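PDB 5Z6P: B-agarase from Agarivorans gilvus, which probably hydrolyses beta-galactosidic linkages of agarose as a family 50 glycoside hydrolase. Local coordinates for residues 51-56 and 63-68; 69-74 and 196-201; 75-80 and 190-195; 99-104 and 135-140; 110-115 and 124-129. One frame throughout, in Å; residues are numbered along the deposited sequence.

Contact 1. Residues 51-56 and 63-68; sequences FSFSNV and ECLEIK
Leu65 opens the contact from strand 64-68. Its two methyls part company: CD2 lies 3.9 Å from CE2 of Phe51, while CD1 lies 4.1 Å from CZ of Phe53. CG stands anti to the backbone N (chi1 168°), which points one methyl at each phenyl ring. Ile67 comes next on the same face. Its CG2 methyl meets CE2 of Phe53 at 3.9 Å, with the two side chains at about a right angle. Its CB packs against CG1 of Val56 at 3.7 Å. At Lys68 the contact passes to the backbone. The carbonyl O of Lys68 receives a CA-H...O contact from CA of Val56 at 3.4 Å. Here the chain crosses over, since Val56 begins strand 56-61, which pairs with 64-69. The strand axes of 51-54 and 64-68 are 10.1 Å apart at closest, and no hydrogen bond joins the segments. Strand 51-54 pairs instead with strand 76-81. Phe51 and Phe53 therefore meet Leu65 and Ile67 by apolar contact alone, as between facing layers of a beta sandwich.

Contact 2. Residues 69-74 and 196-201; sequences ALSKKH and LLDHHL
Asp198 reaches across to the turn that follows Ala69. Its CB lies 3.5 Å from the carbonyl O of Ala69. CG comes next, 3.7 Å from the same O of Ala69. At the tip, OD1 accepts a hydrogen bond from the backbone N of Lys72 at 3.0 Å, met nearly end-on to the C-O bond. A water gives OD1 a second hydrogen bond and accepts one from N of Lys73. One carboxylate oxygen thus gathers residues 71-73, which have helical backbone angles. Ser71 ties down the neighbouring residue of 196-201. Its OG sits between the backbone N and the carbonyl carbon (chi1 43°), from where it donates to O of Leu197 at 2.6 Å, in the carbonyl plane. The same OG lies at the edge of the His199 ring, 3.2 Å from CD2. NE2 of that ring bonds Ser195. Behind the turn, Ala69 and His199 exchange two backbone hydrogen bonds: N of Ala69 to O of His199 at 2.9 Å, and N of His199 to O of Ala69 at 3.3 Å. This is the ordered end of an antiparallel pair, where the chain leaves the sheet through an inverse gamma turn centred on Leu70 and held by side-chain to backbone bonds.

Contact 3. Residues 75-80 and 190-195; sequences FYTSVF and LSIHGS
Thr77 and Ile192 meet in the tight middle of the contact. OG1 of Thr77 gives a hydrogen bond of 2.6 Å to O of Ile192, arriving on a lone pair in the carbonyl plane. N of Thr77 donates to the same oxygen, tilted 27° from that plane, so two donors grip one acceptor. OG1 also presses on CB of Ile192 at 3.3 Å. On the same face CB of Val79 rests on CB of Leu190 at 3.8 Å, and Leu190 CD1 reaches CG1 of Val79. Ile67 and Ala69 pack on this side too. The two strands form a regular antiparallel pair at 168°, part of the agarase CBM-like domain. Hydrogen-bonded pairs at Thr77-Ile192 and Val79-Leu190 alternate with non-hydrogen-bonded ones. On the other face Ser78 and Ser191 are still buried. A water lies between O of Thr77, to which it donates, and OG of Ser191, to which it is hydrogen-bonded at 2.6 Å. The open side is at Tyr76 and His193. The exposed Tyr76 ring lies nearly parallel to that of His193 but slid aside, with little overlap. His193 holds Lys646 through NE2. Just before the strand begins, the Phe75 ring (CG anti to the backbone N, chi1 -171°) turns toward Gly194. CA of Gly194 sits over its face, 4.0 Å from the ring centroid. N of Gly194 meanwhile bonds O of Phe75 at 3.2 Å.

Contact 4. Residues 99-104 and 135-140; sequences FDARAL and QSFMVE
Strands 99-103 and 135-140 are antiparallel, with Phe99 opposite Phe137 and Ala101 opposite Gln135 in hydrogen-bonded pairs, and the short segments are strongly twisted, their directions 134° apart. N of Phe137 donates to O of Phe99 at 2.9 Å, and N of Ala101 to O of Gln135 at 3.1 Å. Between these lies the non-hydrogen-bonded pair Asp100-Ser136. OG of Ser136 donates to OD1 of Asp100 at 2.5 Å, a distance that is probably underestimated. Both groups lean back beside their own backbone N, with chi1 -66° at Asp100 and -82° at Ser136, which brings their ends together. Arg207 binds both, by a salt bridge to the carboxylate and a hydrogen bond to the hydroxyl. Its charge would be expected to favour the ionised aspartate. The face with Phe99, Ala101 and Phe137 is mostly apolar. CE2 of Phe137 lies 3.7 Å from the methyl CB of Ala101, which meets the ring obliquely. CE2 of Phe99 approaches CD2 of Phe137 more loosely, at 4.4 Å. Strand 95-103 is flanked by strand 199-210, and strand 135-140 by strand 168-174. The Phe99 side chain packs on strand 109-117, and that of Phe137 on strand 122-129.

Contact 5. Residues 110-115 and 124-129; sequences QMFINI and SRCINI
Cys126 and Phe112 face each other across a beta hairpin, strands 109-117 and 122-129. The CB of Cys126 is the bump and the flat face of Phe112 receives it. CB stands 3.7 Å from the ring centroid, only 8° off the normal, a CH-pi contact. SG also lies above this face, 4.5 Å from the centroid. It occupies the position between backbone N and carbonyl carbon (chi1 73°), which swings it toward Gln110. NE2 of Gln110 makes a weak hydrogen bond to SG, and the amide has stronger partners in Leu683 and Thr685. Near the turn, OG of Ser124 and OD1 of Asn114 also meet, at a doubtfully short distance, while ND2 of Asn114 bonds Glu189. Met111-Ile127 and Ile113-Arg125 are hydrogen-bonded pairs, with two bonds each. The face with Met111, Ile113 and Ile127 is mainly aliphatic. Arg125, on the same face, leads away from the hairpin to Cys151 and Ala171. Phe99 lies against Met111, Ile113 and Ile127 and so closes over this row. CD1 of Ile113 bends over to meet CG2 of Ile127 at 3.9 Å. CB of Met111 touches both CG1 of Ile127 and CD1 of Ile129, 4.0 Å from each.

All five contacts lie in the N-terminal, beta-rich agarase CBM-like domain; a carbohydrate-binding role is only suggested by that kinship. Along the chain contact 1 closes first. Contact 2 then encloses contact 3, which encloses contact 4, which encloses contact 5. Centres of contacts 2 and 3 are about 8 Å apart, and those of 3 and 5, or 4 and 5, about 10 Å. Contacts 2 and 4 are about 18 Å apart. Neighbouring strands connect them: 76-81 joins 51-54 to 185-193, 185-193 pairs with 109-117, and 199-210 lies between 64-69 and 95-103. Residues distant in sequence are thus knitted into one compact unit. Contacts 2, 3 and 5 also reach residues 644-702 of the later chain.

Contact 1. Residues 51-56 and 63-68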
# COMPACT_ATOMS: atom_id res chain seq x y z
N PHE A 51 6.13 8.96 31.18
CA PHE A 51 4.94 8.99 30.32
C PHE A 51 4.42 10.38 29.95
O PHE A 51 4.19 11.20 30.81
CB PHE A 51 3.80 8.22 30.97
CG PHE A 51 3.95 6.73 30.90
CD1 PHE A 51 4.70 6.05 31.83
CD2 PHE A 51 3.32 6.02 29.90
CE1 PHE A 51 4.83 4.70 31.76
CE2 PHE A 51 3.45 4.66 29.84
CZ PHE A 51 4.20 4.00 30.76
N SER A 52 4.22 10.61 28.66
CA SER A 52 3.49 11.78 28.19
C SER A 52 2.55 11.39 27.06
O SER A 52 2.63 10.29 26.52
CB SER A 52 4.43 12.90 27.74
OG SER A 52 5.44 12.42 26.87
N PHE A 53 1.66 12.31 26.69
CA PHE A 53 0.55 12.00 25.80
C PHE A 53 0.28 13.14 24.84
O PHE A 53 0.58 14.28 25.13
CB PHE A 53 -0.71 11.70 26.62
CG PHE A 53 -0.54 10.57 27.60
CD1 PHE A 53 -0.03 10.80 28.87
CD2 PHE A 53 -0.85 9.27 27.25
CE1 PHE A 53 0.15 9.75 29.75
CE2 PHE A 53 -0.69 8.23 28.13
CZ PHE A 53 -0.18 8.47 29.38
N SER A 54 -0.26 12.79 23.68
CA SER A 54 -0.74 13.75 22.71
C SER A 54 -2.03 13.26 22.07
O SER A 54 -2.03 12.23 21.37
CB SER A 54 0.32 14.01 21.65
OG SER A 54 -0.26 14.63 20.52
N ASN A 55 -3.11 14.01 22.29
CA ASN A 55 -4.45 13.66 21.82
C ASN A 55 -4.88 12.31 22.39
O ASN A 55 -5.62 11.55 21.78
CB ASN A 55 -4.52 13.66 20.29
CG ASN A 55 -4.11 14.99 19.69
OD1 ASN A 55 -4.28 16.04 20.31
ND2 ASN A 55 -3.56 14.95 18.48
N VAL A 56 -4.41 12.06 23.61
CA VAL A 56 -4.77 10.90 24.40
C VAL A 56 -5.11 11.34 25.81
O VAL A 56 -4.28 11.95 26.49
CB VAL A 56 -3.62 9.87 24.48
CG1 VAL A 56 -3.99 8.74 25.42
CG2 VAL A 56 -3.30 9.34 23.11
N GLU A 63 -3.73 -0.17 38.84
CA GLU A 63 -2.60 -0.74 38.11
C GLU A 63 -2.81 -0.88 36.60
O GLU A 63 -2.04 -1.56 35.93
CB GLU A 63 -2.22 -2.09 38.71
CG GLU A 63 -1.08 -2.01 39.70
CD GLU A 63 -1.09 -3.14 40.71
OE1 GLU A 63 -1.73 -4.17 40.43
OE2 GLU A 63 -0.47 -2.98 41.78
N CYS A 64 -3.84 -0.25 36.06
CA CYS A 64 -4.01 -0.18 34.61
C CYS A 64 -3.93 1.27 34.16
O CYS A 64 -4.51 2.15 34.79
CB CYS A 64 -5.35 -0.79 34.17
SG CYS A 64 -5.33 -2.56 33.96
N LEU A 65 -3.21 1.50 33.08
CA LEU A 65 -3.24 2.80 32.42
C LEU A 65 -4.42 2.85 31.44
O LEU A 65 -4.41 2.17 30.41
CB LEU A 65 -1.91 3.07 31.71
CG LEU A 65 -1.84 4.23 30.72
CD1 LEU A 65 -2.25 5.53 31.38
CD2 LEU A 65 -0.43 4.35 30.15
N GLU A 66 -5.43 3.64 31.77
CA GLU A 66 -6.61 3.80 30.92
C GLU A 66 -6.36 4.91 29.92
O GLU A 66 -6.11 6.05 30.32
CB GLU A 66 -7.86 4.13 31.76
CG GLU A 66 -8.10 3.19 32.91
CD GLU A 66 -9.41 3.47 33.67
OE1 GLU A 66 -10.19 4.35 33.26
OE2 GLU A 66 -9.66 2.78 34.67
N ILE A 67 -6.42 4.59 28.63
CA ILE A 67 -6.22 5.63 27.62
C ILE A 67 -7.40 5.69 26.67
O ILE A 67 -7.92 4.67 26.23
CB ILE A 67 -4.92 5.42 26.79
CG1 ILE A 67 -4.85 4.02 26.20
CG2 ILE A 67 -3.67 5.69 27.63
CD1 ILE A 67 -3.77 3.86 25.15
N LYS A 68 -7.85 6.92 26.41
CA LYS A 68 -8.80 7.20 25.36
C LYS A 68 -8.08 7.98 24.26
O LYS A 68 -7.73 9.14 24.45
CB LYS A 68 -10.00 7.99 25.87
CG LYS A 68 -11.01 8.30 24.79
CD LYS A 68 -12.21 9.11 25.29
CE LYS A 68 -13.11 9.51 24.12
NZ LYS A 68 -14.35 10.21 24.55

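Contact 2. Residues 69-74 and 196-201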
# COMPACT_ATOMS: atom_id res chain seq x y z
N ALA A 69 -7.85 7.34 23.13
CA ALA A 69 -7.22 8.01 22.01
C ALA A 69 -8.28 8.77 21.23
O ALA A 69 -9.28 8.19 20.82
CB ALA A 69 -6.48 7.01 21.11
N LEU A 70 -8.05 10.06 21.04
CA LEU A 70 -9.01 10.91 20.35
C LEU A 70 -8.71 10.93 18.86
O LEU A 70 -8.47 11.98 18.27
CB LEU A 70 -8.97 12.33 20.91
CG LEU A 70 -8.92 12.52 22.43
CD1 LEU A 70 -9.06 14.00 22.78
CD2 LEU A 70 -10.00 11.69 23.14
N SER A 71 -8.74 9.75 18.25
CA SER A 71 -8.26 9.58 16.89
C SER A 71 -9.34 9.87 15.86
O SER A 71 -9.03 10.12 14.71
CB SER A 71 -7.71 8.16 16.70
OG SER A 71 -8.56 7.20 17.32
N LYS A 72 -10.61 9.86 16.25
CA LYS A 72 -11.62 10.26 15.29
C LYS A 72 -11.40 11.72 14.88
O LYS A 72 -11.42 12.07 13.71
CB LYS A 72 -13.03 10.08 15.83
CG LYS A 72 -14.08 10.50 14.82
CD LYS A 72 -15.49 10.18 15.27
CE LYS A 72 -16.51 10.74 14.28
NZ LYS A 72 -17.86 10.16 14.50
N LYS A 73 -11.17 12.58 15.87
CA LYS A 73 -10.91 14.00 15.57
C LYS A 73 -9.50 14.21 15.05
O LYS A 73 -9.30 14.85 14.02
CB LYS A 73 -11.13 14.86 16.81
CG LYS A 73 -10.92 16.34 16.55
CD LYS A 73 -11.10 17.15 17.82
CE LYS A 73 -10.72 18.62 17.60
NZ LYS A 73 -10.59 19.37 18.87
N HIS A 74 -8.53 13.65 15.76
CA HIS A 74 -7.11 13.90 15.51
C HIS A 74 -6.45 12.79 14.72
O HIS A 74 -6.60 11.62 15.06
CB HIS A 74 -6.37 14.08 16.84
CG HIS A 74 -6.86 15.23 17.65
ND1 HIS A 74 -6.49 16.53 17.38
CD2 HIS A 74 -7.70 15.29 18.71
CE1 HIS A 74 -7.07 17.34 18.25
NE2 HIS A 74 -7.81 16.61 19.07
N LEU A 196 -10.86 6.04 11.98
CA LEU A 196 -12.16 6.70 11.84
C LEU A 196 -12.90 6.74 13.18
O LEU A 196 -14.01 7.28 13.27
CB LEU A 196 -13.03 5.99 10.81
CG LEU A 196 -12.54 6.02 9.36
CD1 LEU A 196 -13.58 5.34 8.53
CD2 LEU A 196 -12.32 7.45 8.89
N LEU A 197 -12.29 6.18 14.20
CA LEU A 197 -12.95 5.99 15.48
C LEU A 197 -12.03 6.33 16.63
O LEU A 197 -10.82 6.33 16.47
CB LEU A 197 -13.44 4.55 15.62
CG LEU A 197 -14.34 4.01 14.51
CD1 LEU A 197 -14.51 2.51 14.67
CD2 LEU A 197 -15.67 4.71 14.53
N ASP A 198 -12.61 6.63 17.79
CA ASP A 198 -11.84 6.74 19.02
C ASP A 198 -11.51 5.34 19.50
O ASP A 198 -12.09 4.38 19.04
CB ASP A 198 -12.62 7.52 20.08
CG ASP A 198 -12.70 9.01 19.77
OD1 ASP A 198 -11.85 9.53 19.01
OD2 ASP A 198 -13.62 9.66 20.30
N HIS A 199 -10.57 5.22 20.42
CA HIS A 199 -10.29 3.91 21.00
C HIS A 199 -10.06 4.01 22.50
O HIS A 199 -9.43 4.94 22.99
CB HIS A 199 -9.07 3.27 20.31
CG HIS A 199 -9.18 3.19 18.82
ND1 HIS A 199 -9.63 2.07 18.16
CD2 HIS A 199 -8.92 4.11 17.86
CE1 HIS A 199 -9.64 2.30 16.86
NE2 HIS A 199 -9.22 3.53 16.65
N HIS A 200 -10.60 3.03 23.23
CA HIS A 200 -10.45 2.99 24.68
C HIS A 200 -9.66 1.75 25.09
O HIS A 200 -10.17 0.65 25.00
CB HIS A 200 -11.82 2.97 25.37
CG HIS A 200 -12.70 4.13 25.03
ND1 HIS A 200 -13.23 4.34 23.77
CD2 HIS A 200 -13.16 5.15 25.79
CE1 HIS A 200 -13.96 5.43 23.77
NE2 HIS A 200 -13.94 5.94 24.99
N LEU A 201 -8.43 1.93 25.56
CA LEU A 201 -7.60 0.79 25.91
C LEU A 201 -7.20 0.75 27.39
O LEU A 201 -7.18 1.76 28.08
CB LEU A 201 -6.32 0.77 25.06
CG LEU A 201 -6.45 0.81 23.54
CD1 LEU A 201 -5.10 0.98 22.91
CD2 LEU A 201 -7.09 -0.44 23.02
O HOH W 1 -12.06 12.12 18.58

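Contact 3. Residues 75-80 and 190-195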
# COMPACT_ATOMS: atom_id res chain seq x y z
N PHE A 75 -5.71 13.14 13.68
CA PHE A 75 -5.05 12.12 12.87
C PHE A 75 -3.97 11.38 13.65
O PHE A 75 -3.93 10.17 13.59
CB PHE A 75 -4.44 12.71 11.60
CG PHE A 75 -3.94 11.67 10.65
CD1 PHE A 75 -4.79 11.11 9.72
CD2 PHE A 75 -2.64 11.23 10.71
CE1 PHE A 75 -4.33 10.14 8.84
CE2 PHE A 75 -2.18 10.25 9.84
CZ PHE A 75 -3.03 9.70 8.91
N TYR A 76 -3.12 12.08 14.38
CA TYR A 76 -2.09 11.42 15.20
C TYR A 76 -2.39 11.43 16.70
O TYR A 76 -2.54 12.48 17.29
CB TYR A 76 -0.72 12.07 14.99
CG TYR A 76 -0.19 11.94 13.59
CD1 TYR A 76 0.30 10.73 13.13
CD2 TYR A 76 -0.18 13.03 12.72
CE1 TYR A 76 0.79 10.60 11.84
CE2 TYR A 76 0.31 12.91 11.43
CZ TYR A 76 0.79 11.68 11.00
OH TYR A 76 1.27 11.54 9.72
N THR A 77 -2.46 10.25 17.30
CA THR A 77 -2.51 10.15 18.76
C THR A 77 -1.38 9.26 19.23
O THR A 77 -1.06 8.27 18.59
CB THR A 77 -3.85 9.59 19.26
OG1 THR A 77 -3.95 8.18 19.01
CG2 THR A 77 -4.99 10.29 18.60
N SER A 78 -0.77 9.64 20.35
CA SER A 78 0.41 8.95 20.86
C SER A 78 0.48 8.90 22.37
O SER A 78 0.12 9.83 23.07
CB SER A 78 1.69 9.63 20.35
OG SER A 78 1.63 9.91 18.97
N VAL A 79 0.96 7.76 22.85
CA VAL A 79 1.54 7.63 24.16
C VAL A 79 3.06 7.64 23.99
O VAL A 79 3.58 6.88 23.18
CB VAL A 79 1.11 6.32 24.83
CG1 VAL A 79 1.77 6.20 26.20
CG2 VAL A 79 -0.42 6.20 24.89
N PHE A 80 3.76 8.51 24.73
CA PHE A 80 5.21 8.62 24.69
C PHE A 80 5.82 8.14 26.00
O PHE A 80 5.38 8.54 27.08
CB PHE A 80 5.68 10.06 24.43
CG PHE A 80 5.32 10.59 23.08
CD1 PHE A 80 5.94 10.10 21.94
CD2 PHE A 80 4.40 11.62 22.95
CE1 PHE A 80 5.61 10.60 20.70
CE2 PHE A 80 4.08 12.12 21.71
CZ PHE A 80 4.68 11.62 20.59
N LEU A 190 3.74 4.75 21.44
CA LEU A 190 2.53 3.99 21.16
C LEU A 190 1.57 4.87 20.35
O LEU A 190 0.98 5.79 20.89
CB LEU A 190 1.86 3.51 22.45
CG LEU A 190 2.73 3.00 23.61
CD1 LEU A 190 1.88 2.47 24.75
CD2 LEU A 190 3.74 1.94 23.19
N SER A 191 1.42 4.57 19.07
CA SER A 191 0.73 5.45 18.14
C SER A 191 -0.55 4.80 17.63
O SER A 191 -0.58 3.63 17.24
CB SER A 191 1.65 5.80 16.95
OG SER A 191 0.93 6.28 15.83
N ILE A 192 -1.62 5.58 17.67
CA ILE A 192 -2.88 5.21 17.07
C ILE A 192 -3.22 6.33 16.11
O ILE A 192 -3.41 7.48 16.52
CB ILE A 192 -3.98 5.01 18.14
CG1 ILE A 192 -3.65 3.81 19.01
CG2 ILE A 192 -5.34 4.83 17.50
CD1 ILE A 192 -4.48 3.74 20.28
N HIS A 193 -3.23 6.02 14.82
CA HIS A 193 -3.41 7.07 13.83
C HIS A 193 -4.18 6.60 12.61
O HIS A 193 -4.36 5.41 12.39
CB HIS A 193 -2.05 7.65 13.41
CG HIS A 193 -1.30 6.80 12.43
ND1 HIS A 193 -0.49 5.76 12.82
CD2 HIS A 193 -1.24 6.84 11.08
CE1 HIS A 193 0.04 5.19 11.75
NE2 HIS A 193 -0.40 5.83 10.68
N GLY A 194 -4.67 7.57 11.84
CA GLY A 194 -5.42 7.30 10.63
C GLY A 194 -6.72 6.55 10.88
O GLY A 194 -7.19 5.81 10.02
N SER A 195 -7.29 6.73 12.05
CA SER A 195 -8.46 5.96 12.41
C SER A 195 -9.75 6.74 12.19
O SER A 195 -9.74 7.97 12.20
CB SER A 195 -8.37 5.52 13.87
OG SER A 195 -9.38 4.58 14.15
O HOH W 2 0.21 8.80 16.21

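Contact 4. Residues 99-104 and 135-140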
# COMPACT_ATOMS: atom_id res chain seq x y z
N PHE A 99 4.04 -5.61 26.74
CA PHE A 99 3.00 -5.07 27.61
C PHE A 99 1.70 -5.80 27.35
O PHE A 99 1.55 -6.47 26.33
CB PHE A 99 2.82 -3.56 27.40
CG PHE A 99 2.44 -3.18 25.99
CD1 PHE A 99 3.42 -2.92 25.05
CD2 PHE A 99 1.11 -3.08 25.62
CE1 PHE A 99 3.08 -2.57 23.76
CE2 PHE A 99 0.77 -2.72 24.34
CZ PHE A 99 1.76 -2.48 23.41
N ASP A 100 0.76 -5.67 28.26
CA ASP A 100 -0.54 -6.29 28.07
C ASP A 100 -1.53 -5.22 27.70
O ASP A 100 -1.37 -4.08 28.12
CB ASP A 100 -0.98 -7.04 29.32
CG ASP A 100 -0.11 -8.24 29.62
OD1 ASP A 100 0.63 -8.68 28.72
OD2 ASP A 100 -0.15 -8.73 30.76
N ALA A 101 -2.54 -5.57 26.92
CA ALA A 101 -3.54 -4.61 26.49
C ALA A 101 -4.92 -5.23 26.31
O ALA A 101 -5.04 -6.35 25.82
CB ALA A 101 -3.10 -3.95 25.20
N ARG A 102 -5.95 -4.49 26.71
CA ARG A 102 -7.35 -4.79 26.42
C ARG A 102 -7.97 -3.61 25.70
O ARG A 102 -7.68 -2.48 26.03
CB ARG A 102 -8.15 -5.06 27.69
CG ARG A 102 -7.84 -6.34 28.37
CD ARG A 102 -9.06 -6.80 29.13
NE ARG A 102 -9.19 -6.14 30.42
CZ ARG A 102 -10.34 -5.71 30.93
NH1 ARG A 102 -11.47 -5.84 30.26
NH2 ARG A 102 -10.35 -5.14 32.12
N ALA A 103 -8.84 -3.87 24.73
CA ALA A 103 -9.63 -2.83 24.08
C ALA A 103 -11.07 -2.96 24.54
O ALA A 103 -11.63 -4.04 24.51
CB ALA A 103 -9.54 -2.94 22.58
N LEU A 104 -11.66 -1.85 24.99
CA LEU A 104 -13.00 -1.89 25.55
C LEU A 104 -14.04 -1.43 24.55
O LEU A 104 -15.22 -1.42 24.86
CB LEU A 104 -13.08 -1.04 26.82
CG LEU A 104 -12.26 -1.53 28.02
CD1 LEU A 104 -12.57 -0.74 29.27
CD2 LEU A 104 -12.49 -2.99 28.27
N GLN A 135 -4.76 -9.57 25.96
CA GLN A 135 -3.62 -10.05 25.17
C GLN A 135 -2.27 -9.65 25.73
O GLN A 135 -2.14 -8.54 26.21
CB GLN A 135 -3.69 -9.46 23.76
CG GLN A 135 -4.64 -9.98 22.63
CD GLN A 135 -5.93 -9.18 22.50
OE1 GLN A 135 -6.95 -9.67 22.95
NE2 GLN A 135 -5.81 -7.88 22.22
N SER A 136 -1.25 -10.49 25.57
CA SER A 136 0.13 -10.05 25.77
C SER A 136 0.79 -9.75 24.44
O SER A 136 0.64 -10.52 23.50
CB SER A 136 0.97 -11.10 26.51
OG SER A 136 0.77 -11.02 27.91
N PHE A 137 1.50 -8.63 24.34
CA PHE A 137 2.14 -8.23 23.09
C PHE A 137 3.65 -8.13 23.26
O PHE A 137 4.12 -7.63 24.26
CB PHE A 137 1.56 -6.91 22.58
CG PHE A 137 0.10 -6.98 22.25
CD1 PHE A 137 -0.31 -7.45 21.02
CD2 PHE A 137 -0.86 -6.62 23.18
CE1 PHE A 137 -1.64 -7.54 20.72
CE2 PHE A 137 -2.18 -6.69 22.87
CZ PHE A 137 -2.58 -7.16 21.64
N MET A 138 4.39 -8.61 22.27
CA MET A 138 5.84 -8.66 22.33
C MET A 138 6.45 -8.00 21.10
O MET A 138 6.08 -8.31 19.98
CB MET A 138 6.34 -10.10 22.42
CG MET A 138 5.70 -10.93 23.52
SD MET A 138 6.78 -11.07 24.96
CE MET A 138 7.99 -12.28 24.42
N VAL A 139 7.39 -7.08 21.33
CA VAL A 139 8.13 -6.48 20.24
C VAL A 139 9.60 -6.90 20.38
O VAL A 139 10.30 -6.43 21.27
CB VAL A 139 8.02 -4.95 20.25
CG1 VAL A 139 8.72 -4.36 19.04
CG2 VAL A 139 6.57 -4.53 20.29
N GLU A 140 10.04 -7.81 19.50
CA GLU A 140 11.36 -8.40 19.64
C GLU A 140 12.43 -7.49 19.10
O GLU A 140 12.43 -7.14 17.93
CB GLU A 140 11.44 -9.76 18.94
CG GLU A 140 12.86 -10.33 18.92
CD GLU A 140 12.90 -11.84 18.73
OE1 GLU A 140 12.32 -12.56 19.57
OE2 GLU A 140 13.50 -12.29 17.74

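Contact 5. Residues 110-115 and 124-129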
# COMPACT_ATOMS: atom_id res chain seq x y z
N GLN A 110 -5.67 -0.82 15.93
CA GLN A 110 -4.35 -1.03 15.39
C GLN A 110 -3.40 -0.02 16.02
O GLN A 110 -3.54 1.19 15.84
CB GLN A 110 -4.34 -0.91 13.87
CG GLN A 110 -2.94 -1.06 13.25
CD GLN A 110 -2.97 -0.93 11.74
OE1 GLN A 110 -4.00 -0.65 11.15
NE2 GLN A 110 -1.82 -1.14 11.11
N MET A 111 -2.44 -0.54 16.77
CA MET A 111 -1.48 0.29 17.46
C MET A 111 -0.06 0.05 16.96
O MET A 111 0.40 -1.07 16.90
CB MET A 111 -1.55 0.01 18.96
CG MET A 111 -0.52 0.73 19.74
SD MET A 111 -0.59 0.29 21.48
CE MET A 111 1.11 0.29 21.83
N PHE A 112 0.63 1.14 16.61
CA PHE A 112 2.04 1.07 16.25
C PHE A 112 2.92 1.30 17.47
O PHE A 112 2.66 2.18 18.28
CB PHE A 112 2.37 2.09 15.16
CG PHE A 112 1.90 1.69 13.80
CD1 PHE A 112 0.57 1.77 13.46
CD2 PHE A 112 2.80 1.23 12.85
CE1 PHE A 112 0.13 1.40 12.21
CE2 PHE A 112 2.37 0.85 11.61
CZ PHE A 112 1.03 0.94 11.29
N ILE A 113 3.95 0.49 17.60
CA ILE A 113 4.97 0.68 18.62
C ILE A 113 6.24 1.08 17.91
O ILE A 113 6.85 0.26 17.22
CB ILE A 113 5.23 -0.59 19.47
CG1 ILE A 113 3.95 -1.10 20.14
CG2 ILE A 113 6.31 -0.34 20.50
CD1 ILE A 113 3.34 -2.34 19.48
N ASN A 114 6.61 2.34 18.07
CA ASN A 114 7.80 2.87 17.44
C ASN A 114 8.86 3.07 18.50
O ASN A 114 8.67 3.81 19.45
CB ASN A 114 7.49 4.17 16.70
CG ASN A 114 6.36 4.02 15.71
OD1 ASN A 114 6.22 2.99 15.06
ND2 ASN A 114 5.53 5.04 15.60
N ILE A 115 9.98 2.39 18.33
CA ILE A 115 11.07 2.47 19.29
C ILE A 115 12.28 3.17 18.66
O ILE A 115 12.77 2.76 17.61
CB ILE A 115 11.43 1.08 19.79
CG1 ILE A 115 10.15 0.39 20.27
CG2 ILE A 115 12.47 1.16 20.87
CD1 ILE A 115 10.31 -1.03 20.65
N SER A 124 9.99 0.11 14.03
CA SER A 124 8.54 0.25 14.08
C SER A 124 7.78 -1.04 13.78
O SER A 124 7.91 -1.62 12.71
CB SER A 124 8.09 1.34 13.11
OG SER A 124 6.71 1.58 13.24
N ARG A 125 6.98 -1.48 14.76
CA ARG A 125 6.07 -2.61 14.59
C ARG A 125 4.62 -2.21 14.87
O ARG A 125 4.38 -1.13 15.40
CB ARG A 125 6.46 -3.75 15.52
CG ARG A 125 7.89 -4.23 15.38
CD ARG A 125 7.96 -5.70 15.72
NE ARG A 125 9.33 -6.20 15.73
CZ ARG A 125 9.66 -7.44 15.37
NH1 ARG A 125 8.73 -8.29 14.98
NH2 ARG A 125 10.93 -7.83 15.41
N CYS A 126 3.66 -3.06 14.53
CA CYS A 126 2.30 -2.81 15.00
C CYS A 126 1.60 -4.06 15.50
O CYS A 126 2.03 -5.20 15.25
CB CYS A 126 1.45 -2.12 13.92
SG CYS A 126 0.92 -3.12 12.54
N ILE A 127 0.52 -3.83 16.24
CA ILE A 127 -0.31 -4.88 16.77
C ILE A 127 -1.79 -4.57 16.53
O ILE A 127 -2.17 -3.40 16.43
CB ILE A 127 -0.08 -5.06 18.27
CG1 ILE A 127 -0.33 -3.75 19.01
CG2 ILE A 127 1.35 -5.53 18.53
CD1 ILE A 127 -0.26 -3.90 20.50
N ASN A 128 -2.60 -5.61 16.41
CA ASN A 128 -4.04 -5.44 16.48
C ASN A 128 -4.56 -5.87 17.85
O ASN A 128 -4.37 -7.02 18.26
CB ASN A 128 -4.76 -6.23 15.38
CG ASN A 128 -6.24 -5.91 15.33
OD1 ASN A 128 -7.04 -6.52 16.03
ND2 ASN A 128 -6.61 -4.92 14.51
N ILE A 129 -5.20 -4.95 18.56
CA ILE A 129 -5.72 -5.26 19.89
C ILE A 129 -7.20 -5.56 19.78
O ILE A 129 -7.99 -4.69 19.45
CB ILE A 129 -5.48 -4.11 20.87
CG1 ILE A 129 -4.01 -3.69 20.82
CG2 ILE A 129 -5.89 -4.53 22.28
CD1 ILE A 129 -3.75 -2.34 21.40